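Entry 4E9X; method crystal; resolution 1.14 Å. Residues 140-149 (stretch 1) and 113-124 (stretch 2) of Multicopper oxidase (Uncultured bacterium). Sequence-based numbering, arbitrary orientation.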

ATOM      1  N   VAL A 140      19.119  13.366   3.204  1.00  7.96           N
ATOM      2  CA  VAL A 140      19.117  12.480   2.047  1.00  7.90           C
ATOM      3  C   VAL A 140      17.739  12.481   1.401  1.00  7.90           C
ATOM      4  O   VAL A 140      16.755  12.209   2.063  1.00  9.55           O
ATOM      5  CB  VAL A 140      19.444  11.048   2.545  1.00  8.17           C
ATOM      6  CG1 VAL A 140      19.354   9.969   1.467  1.00  9.03           C
ATOM      7  CG2 VAL A 140      20.852  11.037   3.200  1.00  9.96           C
ATOM      8  N   ILE A 141      17.713  12.737   0.100  1.00  7.05           N
ATOM      9  CA  ILE A 141      16.460  12.691  -0.685  1.00  6.98           C
ATOM     10  C   ILE A 141      16.458  11.459  -1.531  1.00  6.79           C
ATOM     11  O   ILE A 141      17.407  11.236  -2.299  1.00  7.32           O
ATOM     12  CB  ILE A 141      16.347  13.975  -1.530  1.00  7.58           C
ATOM     13  CG1 ILE A 141      15.899  15.157  -0.622  1.00  7.58           C
ATOM     14  CG2 ILE A 141      15.402  13.817  -2.734  1.00  7.53           C
ATOM     15  CD1 ILE A 141      16.018  16.529  -1.254  1.00  8.72           C
ATOM     16  N   MET A 142      15.389  10.673  -1.449  1.00  6.75           N
ATOM     17  CA  MET A 142      15.184   9.464  -2.261  1.00  7.19           C
ATOM     18  C   MET A 142      13.831   9.517  -2.960  1.00  7.04           C
ATOM     19  O   MET A 142      12.777   9.310  -2.330  1.00  7.25           O
ATOM     20  CB  MET A 142      15.236   8.181  -1.408  1.00  7.86           C
ATOM     21  CG  MET A 142      16.663   7.962  -0.844  1.00  8.46           C
ATOM     22  SD  MET A 142      16.769   6.300  -0.188  1.00 12.92           S
ATOM     23  CE  MET A 142      18.346   6.295   0.660  1.00 12.61           C
ATOM     24  N   MET A 143      13.847   9.791  -4.280  1.00  7.40           N
ATOM     25  CA  MET A 143      12.581   9.920  -5.032  1.00  7.27           C
ATOM     26  C   MET A 143      12.439   8.690  -5.895  1.00  7.20           C
ATOM     27  O   MET A 143      13.266   8.455  -6.818  1.00  7.81           O
ATOM     28  CB  MET A 143      12.656  11.189  -5.910  1.00  7.68           C
ATOM     29  CG  MET A 143      12.921  12.441  -5.058  1.00  9.08           C
ATOM     30  SD  MET A 143      12.707  14.019  -5.948  1.00  9.31           S
ATOM     31  CE  MET A 143      10.919  14.103  -6.020  1.00 10.48           C
ATOM     32  N   MET A 144      11.461   7.867  -5.602  1.00  6.98           N
ATOM     33  CA  MET A 144      11.291   6.591  -6.300  1.00  7.95           C
ATOM     34  C   MET A 144      10.327   6.728  -7.456  1.00  6.99           C
ATOM     35  O   MET A 144       9.346   7.470  -7.366  1.00  8.06           O
ATOM     36  CB  MET A 144      10.769   5.500  -5.344  1.00  8.58           C
ATOM     37  CG  MET A 144      11.881   4.732  -4.612  1.00  9.81           C
ATOM     38  SD  MET A 144      12.918   5.726  -3.522  1.00  8.91           S
ATOM     39  CE  MET A 144      11.685   6.218  -2.295  1.00 10.87           C
ATOM     40  N   SER A 145      10.596   6.034  -8.573  1.00  7.69           N
ATOM     41  CA  SER A 145       9.707   6.033  -9.726  1.00  8.00           C
ATOM     42  C   SER A 145       9.973   4.749 -10.516  1.00  7.62           C
ATOM     43  O   SER A 145      10.829   3.919 -10.203  1.00  8.42           O
ATOM     44  CB  SER A 145       9.850   7.278 -10.573  1.00  8.43           C
ATOM     45  OG  SER A 145      11.108   7.326 -11.221  1.00  9.33           O
ATOM     46  N   THR A 146       9.126   4.638 -11.539  1.00  8.65           N
ATOM     47  CA  THR A 146       9.166   3.465 -12.412  1.00  8.69           C
ATOM     48  C   THR A 146       9.209   3.891 -13.874  1.00  8.15           C
ATOM     49  O   THR A 146       8.887   5.032 -14.219  1.00 10.39           O
ATOM     50  CB  THR A 146       7.971   2.487 -12.191  1.00 10.05           C
ATOM     51  OG1 THR A 146       6.801   3.056 -12.776  1.00 10.85           O
ATOM     52  CG2 THR A 146       7.754   2.263 -10.698  1.00 11.27           C
ATOM     53  N   TRP A 147       9.574   2.964 -14.752  1.00  9.02           N
ATOM     54  CA  TRP A 147       9.829   3.297 -16.153  1.00  9.41           C
ATOM     55  C   TRP A 147       9.271   2.170 -17.024  1.00  9.23           C
ATOM     56  O   TRP A 147       9.344   1.019 -16.653  1.00 10.52           O
ATOM     57  CB  TRP A 147      11.315   3.439 -16.472  1.00  9.83           C
ATOM     58  CG  TRP A 147      11.980   4.416 -15.519  1.00  9.77           C
ATOM     59  CD1 TRP A 147      12.486   4.091 -14.277  1.00  9.13           C
ATOM     60  CD2 TRP A 147      12.174   5.808 -15.689  1.00 10.08           C
ATOM     61  NE1 TRP A 147      13.001   5.235 -13.664  1.00  9.58           N
ATOM     62  CE2 TRP A 147      12.817   6.292 -14.516  1.00  9.26           C
ATOM     63  CE3 TRP A 147      11.845   6.700 -16.738  1.00  9.88           C
ATOM     64  CZ2 TRP A 147      13.162   7.645 -14.358  1.00 10.09           C
ATOM     65  CZ3 TRP A 147      12.208   8.034 -16.532  1.00 11.71           C
ATOM     66  CH2 TRP A 147      12.852   8.509 -15.375  1.00 10.61           C
ATOM     67  N   GLU A 148       8.762   2.551 -18.196  1.00 11.21           N
ATOM     68  CA  GLU A 148       8.196   1.584 -19.152  1.00 12.47           C
ATOM     69  C   GLU A 148       9.079   1.563 -20.386  1.00 11.29           C
ATOM     70  O   GLU A 148       9.032   2.503 -21.187  1.00 13.16           O
ATOM     71  CB  GLU A 148       6.786   2.035 -19.549  1.00 12.93           C
ATOM     72  CG  GLU A 148       5.878   2.057 -18.319  1.00 14.56           C
ATOM     73  CD  GLU A 148       4.622   2.861 -18.482  1.00 15.03           C
ATOM     74  OE1 GLU A 148       4.421   3.330 -19.627  1.00 18.82           O
ATOM     75  OE2 GLU A 148       3.829   3.069 -17.557  1.00 20.34           O
ATOM     76  N   SER A 149       9.918   0.556 -20.568  1.00 12.43           N
ATOM     77  CA  SER A 149      10.907   0.622 -21.640  1.00 14.25           C
ATOM     78  C   SER A 149      10.278   0.733 -23.025  1.00 15.71           C
ATOM     79  O   SER A 149      10.946   1.305 -23.915  1.00 17.32           O
ATOM     80  CB  SER A 149      11.848  -0.603 -21.586  1.00 15.62           C
ATOM     81  OG  SER A 149      11.174  -1.797 -21.910  1.00 17.78           O
TER
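Stretch 2, residues 113-124: VGVRGMWGPLIV

Stretch 2 enters as the end of a weakly bonded helix, about 113-115, passes through a loop, and becomes a strand at 119-124. In the loop G117 has phi/psi of 69/21°, a positive phi that by itself favours glycine, and W119 N donates a hydrogen bond to G117 O at 2.9 Å. The strand then runs roughly antiparallel to strand 140-147: the angle between their N-to-C directions is 147° and their axes approach to 8.7 Å. The nearest CA atoms along this part, I141 to P121 at 8.0 Å and M143 to G120 at 8.2 Å, are too far apart for backbone pairing, and no direct hydrogen bond joins the two stretches. Side chains fill the gap.

M143 and W119 cover the most surface, 92 and 89 Å², and each points its CA-to-CB bond toward the other stretch. The m, t, p rotamer of M143 brings CE to 3.6 Å from W119 CE3, while SD lies 4.9 Å from the centroid of the six-membered ring of W119, 71° off its normal, an oblique approach. M143 SD also reaches P121 CD at 3.9 Å. S145 OG meets the same indole at W119 CZ2, 3.5 Å away. Farther along, I141 CD1 packs on P121 CB at 3.8 Å and I123 CG1 at 4.2 Å.

V115, with 82 Å² covered, anchors the other end, where its CA comes within 5.4 Å of that of W147. V115 CG1 lies 3.8 Å from E148 CD, and V115 O is 3.3 Å from W147 CZ3; this carbonyl is buried without a polar partner. Nearby, G114 O and T146 O are 3.1 Å apart, but both are acceptors. Water 1 instead links the backbones, donating to G114 O at 2.7 Å and accepting from T146 N at 3.0 Å.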

ATOM      1  N   VAL A 113       4.468  12.627 -15.335  1.00 10.96           N
ATOM      2  CA  VAL A 113       4.971  12.323 -14.007  1.00 10.50           C
ATOM      3  C   VAL A 113       5.327  10.852 -13.945  1.00 10.12           C
ATOM      4  O   VAL A 113       6.354  10.486 -13.362  1.00 11.21           O
ATOM      5  CB  VAL A 113       3.988  12.723 -12.884  1.00 11.90           C
ATOM      6  CG1 VAL A 113       4.544  12.366 -11.524  1.00 16.48           C
ATOM      7  CG2 VAL A 113       3.700  14.231 -13.001  1.00 13.64           C
ATOM      8  N   GLY A 114       4.550   9.990 -14.581  1.00 10.24           N
ATOM      9  CA  GLY A 114       4.809   8.536 -14.464  1.00 10.89           C
ATOM     10  C   GLY A 114       6.109   8.108 -15.148  1.00 10.79           C
ATOM     11  O   GLY A 114       6.838   7.266 -14.574  1.00 11.96           O
ATOM     12  N   VAL A 115       6.404   8.644 -16.350  1.00 10.08           N
ATOM     13  CA  VAL A 115       7.639   8.182 -17.071  1.00  9.97           C
ATOM     14  C   VAL A 115       8.471   9.304 -17.638  1.00 10.48           C
ATOM     15  O   VAL A 115       9.504   8.925 -18.213  1.00 11.88           O
ATOM     16  CB  VAL A 115       7.333   7.146 -18.168  1.00 11.18           C
ATOM     17  CG1 VAL A 115       6.640   5.905 -17.542  1.00 11.94           C
ATOM     18  CG2 VAL A 115       6.452   7.656 -19.326  1.00 14.72           C
ATOM     19  N   ARG A 116       8.128  10.601 -17.532  1.00 10.20           N
ATOM     20  CA  ARG A 116       8.954  11.611 -18.182  1.00 10.20           C
ATOM     21  C   ARG A 116       9.707  12.468 -17.181  1.00  9.69           C
ATOM     22  O   ARG A 116      10.293  13.479 -17.561  1.00 10.55           O
ATOM     23  CB  ARG A 116       8.128  12.493 -19.131  1.00 10.57           C
ATOM     24  CG  ARG A 116       7.444  11.712 -20.240  1.00 11.61           C
ATOM     25  CD  ARG A 116       8.399  11.022 -21.224  1.00 12.53           C
ATOM     26  NE  ARG A 116       7.542  10.145 -22.072  1.00 12.02           N
ATOM     27  CZ  ARG A 116       8.025   9.107 -22.724  1.00 12.61           C
ATOM     28  NH1 ARG A 116       9.342   8.797 -22.755  1.00 11.96           N
ATOM     29  NH2 ARG A 116       7.173   8.325 -23.402  1.00 13.07           N
ATOM     30  N   GLY A 117       9.776  12.037 -15.928  1.00  9.14           N
ATOM     31  CA  GLY A 117      10.690  12.623 -14.982  1.00  9.37           C
ATOM     32  C   GLY A 117      10.354  14.036 -14.560  1.00  9.07           C
ATOM     33  O   GLY A 117      11.218  14.742 -14.068  1.00  8.96           O
ATOM     34  N   MET A 118       9.073  14.456 -14.721  1.00  8.71           N
ATOM     35  CA  MET A 118       8.725  15.863 -14.419  1.00  9.54           C
ATOM     36  C   MET A 118       8.406  16.068 -12.959  1.00  8.60           C
ATOM     37  O   MET A 118       7.264  16.330 -12.549  1.00  9.91           O
ATOM     38  CB  MET A 118       7.505  16.257 -15.282  1.00 10.23           C
ATOM     39  CG  MET A 118       7.819  16.060 -16.791  1.00 10.41           C
ATOM     40  SD  MET A 118       6.802  17.174 -17.800  1.00 11.29           S
ATOM     41  CE  MET A 118       7.494  18.784 -17.370  1.00 12.90           C
ATOM     42  N   TRP A 119       9.471  16.038 -12.128  1.00  8.61           N
ATOM     43  CA  TRP A 119       9.271  16.189 -10.689  1.00  9.50           C
ATOM     44  C   TRP A 119      10.609  16.502 -10.041  1.00  8.44           C
ATOM     45  O   TRP A 119      11.702  16.197 -10.578  1.00  8.90           O
ATOM     46  CB  TRP A 119       8.723  14.880 -10.086  1.00  9.69           C
ATOM     47  CG  TRP A 119       9.198  13.575 -10.651  1.00  9.39           C
ATOM     48  CD1 TRP A 119       8.550  12.798 -11.565  1.00 12.03           C
ATOM     49  CD2 TRP A 119      10.424  12.896 -10.328  1.00  9.36           C
ATOM     50  NE1 TRP A 119       9.290  11.681 -11.835  1.00 12.92           N
ATOM     51  CE2 TRP A 119      10.457  11.683 -11.090  1.00 11.26           C
ATOM     52  CE3 TRP A 119      11.491  13.182  -9.437  1.00  9.27           C
ATOM     53  CZ2 TRP A 119      11.519  10.753 -11.026  1.00 13.34           C
ATOM     54  CZ3 TRP A 119      12.546  12.262  -9.371  1.00 12.14           C
ATOM     55  CH2 TRP A 119      12.536  11.094 -10.142  1.00 12.60           C
ATOM     56  N   GLY A 120      10.537  17.130  -8.884  1.00  9.03           N
ATOM     57  CA  GLY A 120      11.708  17.437  -8.083  1.00  8.26           C
ATOM     58  C   GLY A 120      11.272  17.798  -6.680  1.00  8.44           C
ATOM     59  O   GLY A 120      10.091  17.872  -6.389  1.00  8.39           O
ATOM     60  N   PRO A 121      12.261  17.936  -5.770  1.00  8.35           N
ATOM     61  CA  PRO A 121      11.974  18.163  -4.355  1.00  8.20           C
ATOM     62  C   PRO A 121      11.906  19.630  -3.950  1.00  8.02           C
ATOM     63  O   PRO A 121      12.699  20.435  -4.471  1.00  9.40           O
ATOM     64  CB  PRO A 121      13.166  17.450  -3.655  1.00  8.91           C
ATOM     65  CG  PRO A 121      14.321  17.715  -4.649  1.00  8.05           C
ATOM     66  CD  PRO A 121      13.710  17.736  -6.054  1.00  8.58           C
ATOM     67  N   LEU A 122      10.989  19.928  -3.035  1.00  8.04           N
ATOM     68  CA  LEU A 122      10.790  21.265  -2.467  1.00  8.18           C
ATOM     69  C   LEU A 122      10.880  21.134  -0.947  1.00  7.95           C
ATOM     70  O   LEU A 122       9.962  20.593  -0.350  1.00  8.62           O
ATOM     71  CB  LEU A 122       9.474  21.869  -2.976  1.00  9.60           C
ATOM     72  CG  LEU A 122       9.017  23.143  -2.261  1.00  9.87           C
ATOM     73  CD1 LEU A 122      10.013  24.300  -2.377  1.00 10.77           C
ATOM     74  CD2 LEU A 122       7.635  23.565  -2.816  1.00 11.46           C
ATOM     75  N   ILE A 123      11.964  21.628  -0.368  1.00  8.27           N
ATOM     76  CA  ILE A 123      12.182  21.432   1.070  1.00  8.39           C
ATOM     77  C   ILE A 123      11.946  22.761   1.742  1.00  8.53           C
ATOM     78  O   ILE A 123      12.639  23.740   1.438  1.00 10.19           O
ATOM     79  CB  ILE A 123      13.601  20.909   1.348  1.00  8.47           C
ATOM     80  CG1 ILE A 123      13.867  19.597   0.585  1.00  8.86           C
ATOM     81  CG2 ILE A 123      13.811  20.797   2.840  1.00  9.70           C
ATOM     82  CD1 ILE A 123      12.841  18.475   0.860  1.00  8.26           C
ATOM     83  N   VAL A 124      11.003  22.797   2.671  1.00  8.45           N
ATOM     84  CA  VAL A 124      10.691  24.003   3.434  1.00  9.50           C
ATOM     85  C   VAL A 124      11.175  23.779   4.865  1.00  9.71           C
ATOM     86  O   VAL A 124      10.613  22.940   5.575  1.00 11.37           O
ATOM     87  CB  VAL A 124       9.185  24.354   3.363  1.00  8.99           C
ATOM     88  CG1 VAL A 124       8.910  25.609   4.218  1.00 10.05           C
ATOM     89  CG2 VAL A 124       8.733  24.583   1.907  1.00 10.23           C
TER
HETATM   90  O   HOH W   1       6.529   5.859 -12.283  1.00 10.13           O
HETATM   91  O   HOH W   2       6.173   3.911 -15.213  1.00 21.27           O